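Local coordinates for protein minor fimbrium anchoring subunit Mfa2 (PDB 5NFI) that tethers the Mfa1 (minor) fimbriae of Porphyromonas gingivalis to the outer membrane and regulates their length without being part of the filament itself, at residues 168-173 and 202-207; 75-80 and 103-108; 69-74 and 140-145; 10-13 and 18-21; 179-184 and 208-213. One frame throughout, in Å; residues are numbered along the deposited sequence.

Contact 1. Residues 168-173 and 202-207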
# COMPACT_ATOMS: atom_id res chain seq x y z
N GLY A 168 -0.45 6.58 5.11
CA GLY A 168 0.85 6.24 5.69
C GLY A 168 0.75 5.53 7.03
O GLY A 168 1.76 5.27 7.69
N SER A 169 -0.47 5.22 7.44
CA SER A 169 -0.70 4.65 8.75
C SER A 169 -1.62 3.45 8.66
O SER A 169 -2.69 3.52 8.05
CB SER A 169 -1.28 5.70 9.67
OG SER A 169 -0.39 6.77 9.78
N TYR A 170 -1.21 2.34 9.26
CA TYR A 170 -2.00 1.12 9.15
C TYR A 170 -2.25 0.47 10.50
O TYR A 170 -1.37 0.44 11.38
CB TYR A 170 -1.33 0.16 8.18
CG TYR A 170 -1.31 0.71 6.78
CD1 TYR A 170 -0.39 1.70 6.42
CD2 TYR A 170 -2.24 0.30 5.83
CE1 TYR A 170 -0.39 2.26 5.15
CE2 TYR A 170 -2.23 0.86 4.54
CZ TYR A 170 -1.30 1.84 4.22
OH TYR A 170 -1.26 2.41 2.96
N ARG A 171 -3.47 -0.03 10.68
CA ARG A 171 -3.82 -0.80 11.86
C ARG A 171 -3.16 -2.17 11.79
O ARG A 171 -2.51 -2.49 10.79
CB ARG A 171 -5.33 -0.94 11.99
CG ARG A 171 -6.04 0.38 12.02
CD ARG A 171 -7.51 0.21 12.35
NE ARG A 171 -8.32 1.23 11.68
CZ ARG A 171 -8.43 2.48 12.11
NH1 ARG A 171 -7.78 2.86 13.21
NH2 ARG A 171 -9.18 3.36 11.44
N PHE A 172 -3.30 -2.98 12.84
CA PHE A 172 -2.72 -4.31 12.82
C PHE A 172 -3.36 -5.16 11.73
O PHE A 172 -2.65 -5.77 10.93
CB PHE A 172 -2.84 -4.98 14.18
CG PHE A 172 -1.75 -4.61 15.11
CD1 PHE A 172 -1.87 -3.51 15.93
CD2 PHE A 172 -0.58 -5.33 15.12
CE1 PHE A 172 -0.83 -3.15 16.77
CE2 PHE A 172 0.45 -4.98 15.96
CZ PHE A 172 0.32 -3.89 16.79
N ASP A 173 -4.69 -5.17 11.67
CA ASP A 173 -5.36 -5.73 10.50
C ASP A 173 -4.93 -4.83 9.35
O ASP A 173 -4.41 -3.74 9.58
CB ASP A 173 -6.88 -5.77 10.67
CG ASP A 173 -7.51 -4.40 10.94
OD1 ASP A 173 -7.02 -3.36 10.43
OD2 ASP A 173 -8.53 -4.35 11.65
N THR A 202 4.10 5.10 -3.49
CA THR A 202 3.22 5.42 -2.39
C THR A 202 2.71 4.12 -1.78
O THR A 202 3.02 3.04 -2.28
CB THR A 202 2.05 6.31 -2.84
OG1 THR A 202 1.22 6.62 -1.72
CG2 THR A 202 1.23 5.61 -3.90
N LEU A 203 1.94 4.20 -0.72
CA LEU A 203 1.42 2.98 -0.15
C LEU A 203 0.04 2.75 -0.74
O LEU A 203 -0.14 2.91 -1.95
CB LEU A 203 1.41 3.05 1.38
CG LEU A 203 2.83 3.18 1.94
CD1 LEU A 203 2.82 3.36 3.44
CD2 LEU A 203 3.68 1.98 1.56
N LYS A 204 -0.93 2.34 0.09
CA LYS A 204 -2.19 1.80 -0.41
C LYS A 204 -3.06 2.86 -1.10
O LYS A 204 -3.21 3.98 -0.61
CB LYS A 204 -2.97 1.14 0.73
CG LYS A 204 -4.25 0.43 0.32
CD LYS A 204 -4.15 -1.06 0.56
CE LYS A 204 -5.42 -1.63 1.17
NZ LYS A 204 -6.60 -1.51 0.25
N LEU A 205 -3.62 2.48 -2.24
CA LEU A 205 -4.52 3.35 -2.97
C LEU A 205 -5.94 2.86 -2.85
O LEU A 205 -6.34 1.94 -3.54
CB LEU A 205 -4.12 3.43 -4.44
CG LEU A 205 -2.69 3.90 -4.65
CD1 LEU A 205 -2.34 3.79 -6.10
CD2 LEU A 205 -2.54 5.31 -4.14
N GLU A 206 -6.72 3.48 -1.99
CA GLU A 206 -8.10 3.10 -1.91
C GLU A 206 -8.94 4.30 -1.57
O GLU A 206 -8.45 5.31 -1.09
CB GLU A 206 -8.31 2.00 -0.88
CG GLU A 206 -8.27 2.48 0.56
CD GLU A 206 -8.29 1.34 1.55
OE1 GLU A 206 -8.82 1.53 2.67
OE2 GLU A 206 -7.77 0.26 1.23
N SER A 207 -10.23 4.18 -1.86
CA SER A 207 -11.18 5.23 -1.58
C SER A 207 -11.36 5.37 -0.09
O SER A 207 -11.08 4.44 0.64
CB SER A 207 -12.49 4.90 -2.26
OG SER A 207 -12.65 3.50 -2.32
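Tyr170 reaches the 202-207 loop with its hydroxyl, which accepts a hydrogen bond from the backbone of Lys204: N to OH is 2.9 Å, with 157° at the hydrogen. The same oxygen is also bonded to the backbone carbonyl of Asn167, so that it joins two loops that are far apart in sequence. Around this polar end the contact is carbon on carbon. Lys204 CB lies at the ring edge, in its plane, 3.9 Å from Tyr170 CE2, before the rest of the lysine chain bends away. Leu203 approaches obliquely on the other side of the hydroxyl, with its CD1 3.8 Å from Tyr170 CE1. That methyl also lies 4.2 Å from Gly168 CA, where no side chain intervenes. The tyrosine ring leaves its backbone opposite the carbonyl carbon (chi1 -66°), which turns it across to the loop. The loop is itself held: Leu203 O takes a bond from Asn144 ND2, and Lys204 O takes one from Asn167 ND2. The buried cluster thus places strand 169-171, which pairs with strand 93-100, against the loop after strand 196-202, with Tyr142 of strand 133-151 meeting the Tyr170 ring and Met95 of strand 93-100 also packing on it.

Contact 2. Residues 75-80 and 103-108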
# COMPACT_ATOMS: atom_id res chain seq x y z
N ASP A 75 10.02 -2.18 7.62
CA ASP A 75 11.34 -1.61 7.37
C ASP A 75 11.60 -0.53 8.41
O ASP A 75 10.72 -0.24 9.21
CB ASP A 75 11.38 -1.02 5.95
CG ASP A 75 12.63 -1.40 5.19
OD1 ASP A 75 13.74 -1.33 5.77
OD2 ASP A 75 12.53 -1.80 4.01
N ASP A 76 12.77 0.08 8.37
CA ASP A 76 13.02 1.25 9.21
C ASP A 76 12.53 2.55 8.54
O ASP A 76 12.81 3.65 9.03
CB ASP A 76 14.51 1.35 9.58
CG ASP A 76 15.44 1.10 8.41
OD1 ASP A 76 14.99 1.25 7.24
OD2 ASP A 76 16.63 0.77 8.65
N HIS A 77 11.79 2.41 7.44
CA HIS A 77 11.04 3.53 6.86
C HIS A 77 9.78 3.79 7.68
O HIS A 77 9.05 4.75 7.41
CB HIS A 77 10.61 3.26 5.41
CG HIS A 77 11.73 3.16 4.43
ND1 HIS A 77 12.81 4.02 4.43
CD2 HIS A 77 11.93 2.32 3.40
CE1 HIS A 77 13.63 3.71 3.45
NE2 HIS A 77 13.12 2.67 2.80
N TYR A 78 9.52 2.92 8.66
CA TYR A 78 8.28 3.01 9.44
C TYR A 78 8.52 3.22 10.93
O TYR A 78 9.41 2.62 11.51
CB TYR A 78 7.43 1.76 9.23
CG TYR A 78 7.12 1.49 7.78
CD1 TYR A 78 6.01 2.09 7.15
CD2 TYR A 78 7.94 0.66 7.03
CE1 TYR A 78 5.73 1.85 5.81
CE2 TYR A 78 7.67 0.41 5.69
CZ TYR A 78 6.56 1.01 5.09
OH TYR A 78 6.31 0.73 3.75
N ASN A 79 7.71 4.09 11.52
CA ASN A 79 7.59 4.23 12.97
C ASN A 79 6.61 3.20 13.52
O ASN A 79 5.40 3.31 13.30
CB ASN A 79 7.12 5.63 13.35
CG ASN A 79 8.15 6.72 13.07
OD1 ASN A 79 9.35 6.51 13.22
ND2 ASN A 79 7.68 7.89 12.69
N ILE A 80 7.13 2.23 14.26
CA ILE A 80 6.32 1.15 14.80
C ILE A 80 5.77 1.48 16.19
O ILE A 80 6.51 1.86 17.09
CB ILE A 80 7.14 -0.16 14.90
CG1 ILE A 80 7.89 -0.43 13.59
CG2 ILE A 80 6.26 -1.31 15.34
CD1 ILE A 80 6.99 -0.65 12.40
N TRP A 103 6.10 15.34 4.39
CA TRP A 103 6.78 14.62 3.33
C TRP A 103 7.21 13.23 3.79
O TRP A 103 7.94 13.08 4.77
CB TRP A 103 7.98 15.43 2.82
CG TRP A 103 7.58 16.64 1.97
CD1 TRP A 103 7.46 17.93 2.39
CD2 TRP A 103 7.22 16.63 0.58
NE1 TRP A 103 7.06 18.73 1.35
CE2 TRP A 103 6.91 17.97 0.23
CE3 TRP A 103 7.14 15.64 -0.40
CZ2 TRP A 103 6.52 18.33 -1.07
CZ3 TRP A 103 6.76 15.99 -1.68
CH2 TRP A 103 6.46 17.34 -2.01
N ALA A 104 6.76 12.22 3.08
CA ALA A 104 7.14 10.85 3.33
C ALA A 104 8.63 10.61 3.09
O ALA A 104 9.22 11.23 2.20
CB ALA A 104 6.32 9.92 2.43
N THR A 105 9.24 9.70 3.87
CA THR A 105 10.56 9.20 3.54
C THR A 105 10.47 8.52 2.18
O THR A 105 9.44 7.95 1.82
CB THR A 105 11.10 8.21 4.59
OG1 THR A 105 12.43 7.79 4.24
CG2 THR A 105 10.22 6.99 4.66
N ASN A 106 11.54 8.60 1.40
CA ASN A 106 11.49 8.02 0.07
C ASN A 106 11.49 6.50 0.12
O ASN A 106 12.47 5.90 0.57
CB ASN A 106 12.67 8.49 -0.76
CG ASN A 106 12.72 7.82 -2.10
OD1 ASN A 106 11.70 7.44 -2.66
ND2 ASN A 106 13.93 7.66 -2.62
N ILE A 107 10.41 5.88 -0.36
CA ILE A 107 10.31 4.44 -0.28
C ILE A 107 10.36 3.75 -1.65
O ILE A 107 9.94 2.60 -1.78
CB ILE A 107 9.03 3.99 0.47
CG1 ILE A 107 7.77 4.34 -0.33
CG2 ILE A 107 9.02 4.52 1.92
CD1 ILE A 107 6.50 3.99 0.38
N ASP A 108 10.89 4.44 -2.66
CA ASP A 108 11.10 3.80 -3.96
C ASP A 108 11.91 2.54 -3.75
O ASP A 108 12.78 2.51 -2.90
CB ASP A 108 11.85 4.70 -4.97
CG ASP A 108 11.17 6.04 -5.20
OD1 ASP A 108 9.91 6.13 -5.15
OD2 ASP A 108 11.90 7.03 -5.43
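The backbone oxygen of Asn106 stands over one face of the His77 imidazole, 3.8 Å from His77 CE1 and 4.0 Å from His77 NE2, while the neighbouring Thr105 and Ile107 supply methyl groups to the same histidine. Ile107 offers its CG2 in an off-centre CH-pi contact, 4.2 Å from the His77 centroid and 29° from the ring normal. Thr105 crosses the histidine at about a right angle: its CG2 packs 3.8 Å from His77 CB and 3.7 Å from His77 O, while its hydroxyl lies obliquely to the ring. A chi1 of -66° keeps CG of His77 close to its own backbone N and lays the ring against the 103-108 loop. The histidine belongs to a type I beta turn running from Asp75 to Tyr78, whose own closing bond is weak; within it, Asp76 N donates to the anti lone pair of Asp75 OD1 (3.1 Å, 140°). Both backbones are meanwhile tied to strand 93-100, for His77 and Thr105 each form backbone hydrogen bonds with Lys98, in a small antiparallel sheet where that strand pairs with both 78-80 and 103-104. Direct contact between the two segments is mostly methyl and ring carbon, with a carbonyl oxygen over the imidazole that might modestly favour a positive charge on this partly exposed histidine.

Contact 3. Residues 69-74 and 140-145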
# COMPACT_ATOMS: atom_id res chain seq x y z
N PHE A 69 -2.52 -11.86 11.31
CA PHE A 69 -2.23 -10.73 10.44
C PHE A 69 -0.76 -10.78 10.05
O PHE A 69 0.11 -10.99 10.90
CB PHE A 69 -2.57 -9.40 11.12
CG PHE A 69 -4.00 -9.31 11.60
CD1 PHE A 69 -5.03 -9.89 10.88
CD2 PHE A 69 -4.31 -8.66 12.78
CE1 PHE A 69 -6.34 -9.81 11.32
CE2 PHE A 69 -5.62 -8.58 13.23
CZ PHE A 69 -6.63 -9.16 12.49
N ALA A 70 -0.45 -10.61 8.77
CA ALA A 70 0.94 -10.75 8.36
C ALA A 70 1.43 -9.55 7.55
O ALA A 70 0.77 -9.06 6.63
CB ALA A 70 1.13 -12.04 7.58
N TRP A 71 2.63 -9.11 7.89
CA TRP A 71 3.21 -7.96 7.23
C TRP A 71 4.55 -8.31 6.63
O TRP A 71 5.40 -8.88 7.29
CB TRP A 71 3.35 -6.81 8.21
CG TRP A 71 2.04 -6.25 8.64
CD1 TRP A 71 1.31 -6.61 9.73
CD2 TRP A 71 1.30 -5.20 7.99
NE1 TRP A 71 0.15 -5.85 9.81
CE2 TRP A 71 0.13 -4.98 8.75
CE3 TRP A 71 1.52 -4.43 6.84
CZ2 TRP A 71 -0.81 -4.02 8.40
CZ3 TRP A 71 0.57 -3.47 6.49
CH2 TRP A 71 -0.58 -3.27 7.27
N GLY A 72 4.72 -7.95 5.36
CA GLY A 72 5.92 -8.27 4.63
C GLY A 72 6.73 -7.03 4.37
O GLY A 72 6.20 -6.03 3.89
N ASN A 73 8.01 -7.13 4.71
CA ASN A 73 9.00 -6.07 4.52
C ASN A 73 8.73 -4.83 5.36
O ASN A 73 8.91 -3.71 4.89
CB ASN A 73 9.09 -5.69 3.05
CG ASN A 73 9.39 -6.87 2.18
OD1 ASN A 73 10.03 -7.84 2.62
ND2 ASN A 73 8.94 -6.80 0.93
N ILE A 74 8.33 -5.01 6.60
CA ILE A 74 8.35 -3.92 7.55
C ILE A 74 9.80 -3.48 7.77
O ILE A 74 10.68 -4.28 8.07
CB ILE A 74 7.71 -4.31 8.87
CG1 ILE A 74 6.19 -4.29 8.73
CG2 ILE A 74 8.16 -3.37 9.97
CD1 ILE A 74 5.47 -4.63 10.01
N ARG A 140 -1.08 -9.46 -0.24
CA ARG A 140 -1.39 -8.44 -1.22
C ARG A 140 -0.41 -7.29 -1.07
O ARG A 140 -0.15 -6.84 0.05
CB ARG A 140 -2.82 -7.94 -1.03
CG ARG A 140 -3.19 -6.73 -1.88
CD ARG A 140 -3.36 -7.04 -3.37
NE ARG A 140 -3.68 -5.80 -4.07
CZ ARG A 140 -3.00 -5.33 -5.12
NH1 ARG A 140 -1.99 -6.01 -5.64
NH2 ARG A 140 -3.34 -4.17 -5.66
N GLU A 141 0.13 -6.83 -2.19
CA GLU A 141 1.05 -5.70 -2.16
C GLU A 141 0.29 -4.40 -1.94
O GLU A 141 -0.72 -4.16 -2.59
CB GLU A 141 1.88 -5.61 -3.44
CG GLU A 141 2.92 -4.51 -3.34
CD GLU A 141 3.74 -4.35 -4.60
OE1 GLU A 141 3.54 -5.16 -5.54
OE2 GLU A 141 4.59 -3.42 -4.63
N TYR A 142 0.81 -3.58 -1.03
CA TYR A 142 0.20 -2.31 -0.63
C TYR A 142 0.94 -1.11 -1.24
O TYR A 142 0.35 -0.04 -1.37
CB TYR A 142 0.20 -2.16 0.89
CG TYR A 142 -1.02 -2.68 1.60
CD1 TYR A 142 -1.85 -3.63 1.02
CD2 TYR A 142 -1.33 -2.22 2.88
CE1 TYR A 142 -2.97 -4.09 1.68
CE2 TYR A 142 -2.44 -2.68 3.54
CZ TYR A 142 -3.25 -3.61 2.95
OH TYR A 142 -4.36 -4.06 3.63
N THR A 143 2.23 -1.28 -1.54
CA THR A 143 2.96 -0.27 -2.29
C THR A 143 2.43 -0.16 -3.73
O THR A 143 1.96 -1.15 -4.34
CB THR A 143 4.47 -0.54 -2.35
OG1 THR A 143 4.70 -1.95 -2.33
CG2 THR A 143 5.22 0.14 -1.21
N ASN A 144 2.49 1.05 -4.26
CA ASN A 144 2.08 1.32 -5.63
C ASN A 144 3.12 2.21 -6.24
O ASN A 144 3.57 3.15 -5.61
CB ASN A 144 0.73 2.00 -5.68
CG ASN A 144 -0.37 1.10 -5.22
OD1 ASN A 144 -0.81 0.23 -5.97
ND2 ASN A 144 -0.86 1.33 -4.01
N ARG A 145 3.50 1.88 -7.46
CA ARG A 145 4.45 2.68 -8.21
C ARG A 145 3.66 3.46 -9.23
O ARG A 145 2.95 2.89 -10.06
CB ARG A 145 5.50 1.79 -8.88
CG ARG A 145 6.42 1.10 -7.88
CD ARG A 145 7.02 -0.16 -8.47
NE ARG A 145 6.01 -1.20 -8.66
CZ ARG A 145 5.58 -2.02 -7.71
NH1 ARG A 145 4.65 -2.93 -7.98
NH2 ARG A 145 6.08 -1.93 -6.47
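Trp71 and Tyr142 set their rings almost perpendicular, the tyrosine plane at 89° to that of the six-membered indole ring, yet they meet obliquely rather than in a regular stack. The centroids are 6.0 Å apart, and the approach is made by two ring corners, Trp71 CH2 and Tyr142 CE2, at 4.2 Å. With chi1 at -68°, Trp71 swings the far end of its indole toward the tyrosine, although its CB does not point there. Their polar ends are satisfied by one neighbouring stretch of chain: Trp71 NE1 bonds to the carbonyl of Phe172, and the Tyr142 hydroxyl to that of Gly174. Both rings are thus probably steadied by bonds at their rims while their carbon surfaces touch. Next to Tyr142, Glu141 OE2 takes bonds from both Arg145 and Thr143. Arg145 NH2 donates to its syn lone pair (2.8 Å, 160°), with OE2 close to the guanidinium plane, whereas Thr143 OG1 gives its proton to the anti lone pair of Glu141 OE2 at 2.7 Å. The guanidinium charge is shared with a second acid, Asp249. Trp71 and Tyr142 join strand 64-72, which lies between 28-33 and 113-122, to the middle of the long, broken strand 133-151. Chemically, the direct join is a small buried aromatic contact, its orientation probably steadied by the backbone carbonyls of Phe172 and Gly174.

Contact 4. Residues 10-13 and 18-21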
# COMPACT_ATOMS: atom_id res chain seq x y z
N TYR A 10 1.39 -17.11 0.33
CA TYR A 10 1.31 -17.02 -1.12
C TYR A 10 0.84 -15.62 -1.55
O TYR A 10 0.58 -14.76 -0.71
CB TYR A 10 0.36 -18.10 -1.67
CG TYR A 10 -1.11 -17.97 -1.32
CD1 TYR A 10 -1.59 -18.33 -0.07
CD2 TYR A 10 -2.04 -17.53 -2.27
CE1 TYR A 10 -2.94 -18.24 0.24
CE2 TYR A 10 -3.40 -17.42 -1.97
CZ TYR A 10 -3.84 -17.79 -0.71
OH TYR A 10 -5.19 -17.70 -0.39
N SER A 11 0.76 -15.40 -2.86
CA SER A 11 0.22 -14.15 -3.37
C SER A 11 -0.59 -14.42 -4.63
O SER A 11 -0.04 -14.80 -5.67
CB SER A 11 1.32 -13.13 -3.64
OG SER A 11 0.77 -11.85 -3.93
N GLN A 12 -1.90 -14.25 -4.52
CA GLN A 12 -2.79 -14.46 -5.63
C GLN A 12 -3.75 -13.30 -5.66
O GLN A 12 -4.59 -13.14 -4.78
CB GLN A 12 -3.51 -15.79 -5.52
CG GLN A 12 -4.34 -16.11 -6.73
CD GLN A 12 -4.61 -17.59 -6.87
OE1 GLN A 12 -4.49 -18.35 -5.90
NE2 GLN A 12 -4.97 -18.01 -8.07
N THR A 13 -3.64 -12.51 -6.70
CA THR A 13 -4.16 -11.16 -6.64
C THR A 13 -5.67 -11.00 -6.79
O THR A 13 -6.18 -9.94 -6.40
CB THR A 13 -3.50 -10.30 -7.69
OG1 THR A 13 -3.89 -8.95 -7.47
CG2 THR A 13 -3.93 -10.74 -9.09
N ASN A 18 -3.33 -18.58 -10.96
CA ASN A 18 -2.46 -19.38 -10.10
C ASN A 18 -1.80 -18.55 -8.98
O ASN A 18 -1.48 -17.38 -9.18
CB ASN A 18 -1.39 -20.08 -10.94
CG ASN A 18 -1.92 -21.28 -11.70
OD1 ASN A 18 -3.13 -21.54 -11.72
ND2 ASN A 18 -1.03 -22.04 -12.34
N PRO A 19 -1.61 -19.14 -7.79
CA PRO A 19 -0.96 -18.38 -6.71
C PRO A 19 0.51 -18.16 -6.99
O PRO A 19 1.15 -19.00 -7.61
CB PRO A 19 -1.15 -19.27 -5.48
CG PRO A 19 -1.28 -20.63 -6.03
CD PRO A 19 -2.01 -20.48 -7.34
N SER A 20 1.03 -17.02 -6.54
CA SER A 20 2.43 -16.67 -6.72
C SER A 20 3.12 -16.66 -5.36
O SER A 20 2.45 -16.67 -4.33
CB SER A 20 2.56 -15.31 -7.40
OG SER A 20 1.50 -15.11 -8.31
N TYR A 21 4.44 -16.63 -5.37
CA TYR A 21 5.22 -16.67 -4.13
C TYR A 21 6.37 -15.68 -4.18
O TYR A 21 7.54 -16.08 -4.15
CB TYR A 21 5.74 -18.08 -3.88
CG TYR A 21 4.64 -19.10 -3.75
CD1 TYR A 21 3.93 -19.22 -2.57
CD2 TYR A 21 4.30 -19.92 -4.82
CE1 TYR A 21 2.92 -20.15 -2.44
CE2 TYR A 21 3.28 -20.85 -4.70
CZ TYR A 21 2.59 -20.96 -3.51
OH TYR A 21 1.58 -21.89 -3.38
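Ser11 and Ser20 form a single antiparallel bridge, a hydrogen-bonded pair in which each backbone N-H is given to the other's carbonyl. Ser11 N to Ser20 O is 2.6 Å, with 143° at the hydrogen, and Ser20 N to Ser11 O is likewise 2.6 Å, although here the donor stands above the carbonyl plane. A weak third bond comes from the Ser20 hydroxyl to the same Ser11 O, 3.1 Å from OG. Other polar atoms turn to neighbours: Ser11 OG bonds to Leu139 O, Gln12 O receives Asn138 ND2, and Gln12 NE2 is bonded to Ala16 O within the loop. The glutamine, its CG trans to the backbone N (chi1 -174°), extends alongside Pro19, pointing the same way, with OE1 3.5 Å from Pro19 CB. Carbon contacts close the flank. Pro19 CB comes within 3.8 Å of Tyr10 CD2, and Tyr21 CE1 comes obliquely to Tyr10 CB; the Tyr10 ring makes a cation-pi contact with Arg136. Between the two segments the chain carries Cys15, which is disulfide-bonded to Cys246. Backbone amides and carbonyls thus pair this surface loop with itself, while the bonds to Leu139 and Asn138 fasten it to strand 133-151 and the disulfide to Cys246.

Contact 5. Residues 179-184 and 208-213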
# COMPACT_ATOMS: atom_id res chain seq x y z
N ALA A 179 -5.37 9.55 9.18
CA ALA A 179 -4.21 10.41 9.39
C ALA A 179 -4.27 11.65 8.48
O ALA A 179 -5.08 11.71 7.57
CB ALA A 179 -2.93 9.62 9.13
N ASP A 180 -3.41 12.63 8.74
CA ASP A 180 -3.21 13.72 7.80
C ASP A 180 -2.64 13.19 6.52
O ASP A 180 -2.02 12.13 6.50
CB ASP A 180 -2.27 14.78 8.36
CG ASP A 180 -2.90 15.59 9.44
OD1 ASP A 180 -4.11 15.37 9.69
OD2 ASP A 180 -2.20 16.46 10.02
N SER A 181 -2.81 13.93 5.44
CA SER A 181 -2.29 13.49 4.16
C SER A 181 -0.79 13.49 4.19
O SER A 181 -0.18 14.13 5.03
CB SER A 181 -2.80 14.39 3.02
OG SER A 181 -3.97 13.83 2.45
N THR A 182 -0.19 12.76 3.27
CA THR A 182 1.24 12.60 3.20
C THR A 182 1.68 12.87 1.78
O THR A 182 1.15 12.28 0.83
CB THR A 182 1.69 11.18 3.61
OG1 THR A 182 1.25 10.90 4.94
CG2 THR A 182 3.18 11.06 3.53
N TYR A 183 2.65 13.75 1.62
CA TYR A 183 3.18 13.98 0.29
C TYR A 183 4.27 12.97 0.01
O TYR A 183 5.08 12.68 0.87
CB TYR A 183 3.69 15.42 0.17
CG TYR A 183 2.55 16.39 -0.05
CD1 TYR A 183 1.85 16.92 1.02
CD2 TYR A 183 2.15 16.73 -1.33
CE1 TYR A 183 0.79 17.80 0.82
CE2 TYR A 183 1.09 17.61 -1.55
CZ TYR A 183 0.41 18.13 -0.47
OH TYR A 183 -0.64 18.99 -0.69
N TYR A 184 4.26 12.40 -1.20
CA TYR A 184 5.31 11.45 -1.58
C TYR A 184 6.34 12.05 -2.54
O TYR A 184 5.99 12.76 -3.50
CB TYR A 184 4.69 10.20 -2.19
CG TYR A 184 3.99 9.37 -1.15
CD1 TYR A 184 2.66 9.62 -0.83
CD2 TYR A 184 4.65 8.35 -0.48
CE1 TYR A 184 2.02 8.87 0.13
CE2 TYR A 184 4.02 7.60 0.47
CZ TYR A 184 2.70 7.86 0.77
OH TYR A 184 2.06 7.11 1.73
N GLY A 208 -11.82 6.53 0.35
CA GLY A 208 -12.19 6.71 1.74
C GLY A 208 -11.46 7.85 2.41
O GLY A 208 -11.74 8.18 3.57
N HIS A 209 -10.52 8.44 1.69
CA HIS A 209 -9.65 9.49 2.21
C HIS A 209 -8.93 10.13 1.04
O HIS A 209 -9.08 9.69 -0.10
CB HIS A 209 -8.64 8.91 3.21
CG HIS A 209 -7.98 7.66 2.72
ND1 HIS A 209 -8.37 6.40 3.12
CD2 HIS A 209 -6.99 7.47 1.81
CE1 HIS A 209 -7.64 5.50 2.50
NE2 HIS A 209 -6.80 6.12 1.70
N GLU A 210 -8.13 11.15 1.32
CA GLU A 210 -7.55 11.95 0.26
C GLU A 210 -6.56 11.16 -0.56
O GLU A 210 -5.73 10.44 -0.02
CB GLU A 210 -6.88 13.19 0.85
CG GLU A 210 -6.27 14.11 -0.18
CD GLU A 210 -5.81 15.41 0.45
OE1 GLU A 210 -4.76 15.95 0.02
OE2 GLU A 210 -6.49 15.87 1.39
N ASN A 211 -6.66 11.28 -1.88
CA ASN A 211 -5.68 10.70 -2.78
C ASN A 211 -5.48 11.67 -3.92
O ASN A 211 -5.87 11.39 -5.05
CB ASN A 211 -6.12 9.33 -3.30
CG ASN A 211 -6.24 8.28 -2.19
OD1 ASN A 211 -5.25 7.68 -1.78
ND2 ASN A 211 -7.47 8.06 -1.72
N THR A 212 -4.86 12.80 -3.61
CA THR A 212 -4.79 13.94 -4.50
C THR A 212 -3.55 13.97 -5.39
O THR A 212 -2.43 14.11 -4.90
CB THR A 212 -4.84 15.24 -3.70
OG1 THR A 212 -6.08 15.30 -2.99
CG2 THR A 212 -4.72 16.44 -4.62
N LEU A 213 -3.77 13.84 -6.69
CA LEU A 213 -2.73 14.08 -7.68
C LEU A 213 -2.84 15.55 -8.08
O LEU A 213 -3.96 16.04 -8.26
CB LEU A 213 -2.90 13.17 -8.89
CG LEU A 213 -1.84 13.34 -9.98
CD1 LEU A 213 -0.49 12.90 -9.45
CD2 LEU A 213 -2.22 12.57 -11.25
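Glu210 stretches toward Ser181 because CG is anti to its backbone N (chi1 -178°) and the chain stays extended beyond it (chi2 171°). On the other segment, the Ser181 chi1 of -93° places OG over the end of this side chain. The serine oxygen stands directly over the flat carboxylate, above its carbon: Ser181 OG to Glu210 CD is 3.1 Å. It lies farther from both oxygens, at 3.3 Å from OE1 and 3.4 Å from OE2 of Glu210, and neither approach has the angle of a hydrogen bond. The aliphatic part of the glutamate lines the same oxygen, with Glu210 CB 3.4 Å and Glu210 CG 3.5 Å from Ser181 OG. Ser181 CB stays farther off, 3.9 Å from Glu210 OE1. The polar partner of the serine hydroxyl is Ser166, through a bond between the two serine OG atoms.

The nearest CA atoms of the two segments, those of Ser181 and Glu210, are 6.7 Å apart. Strand 159-165 runs between strands 182-190 and 211-217 and is antiparallel to both, in a beta-rich fold of the transthyretin clan. At its end, Ser165 makes backbone bonds with Thr182, while Ser166 makes them with Glu210, so the two side chains meet across the end of a middle strand. The glutamate side chain also packs on Ala164 of that strand, and Ser181 touches Lys102 in a loop.

Contacts 1 and 3 are buried near the middle of the chain, contacts 2 and 5 are partly buried about 12 Å out from its centre, and contact 4 lies on the surface. The 202-207 loop of contact 1 touches contacts 2, 3 and 5, and Ala104 and Tyr183 join contacts 2 and 5 through their backbones. Contact 1 turns on a hydroxyl bonded to a backbone N-H, whereas contact 3 sets ring against ring with no such bond between its segments. Methyl groups meet an imidazole in contact 2 and a serine lies over a carboxylate in contact 5, while contact 4 relies on backbone pairing and touches contact 3 at Thr13 and Arg140.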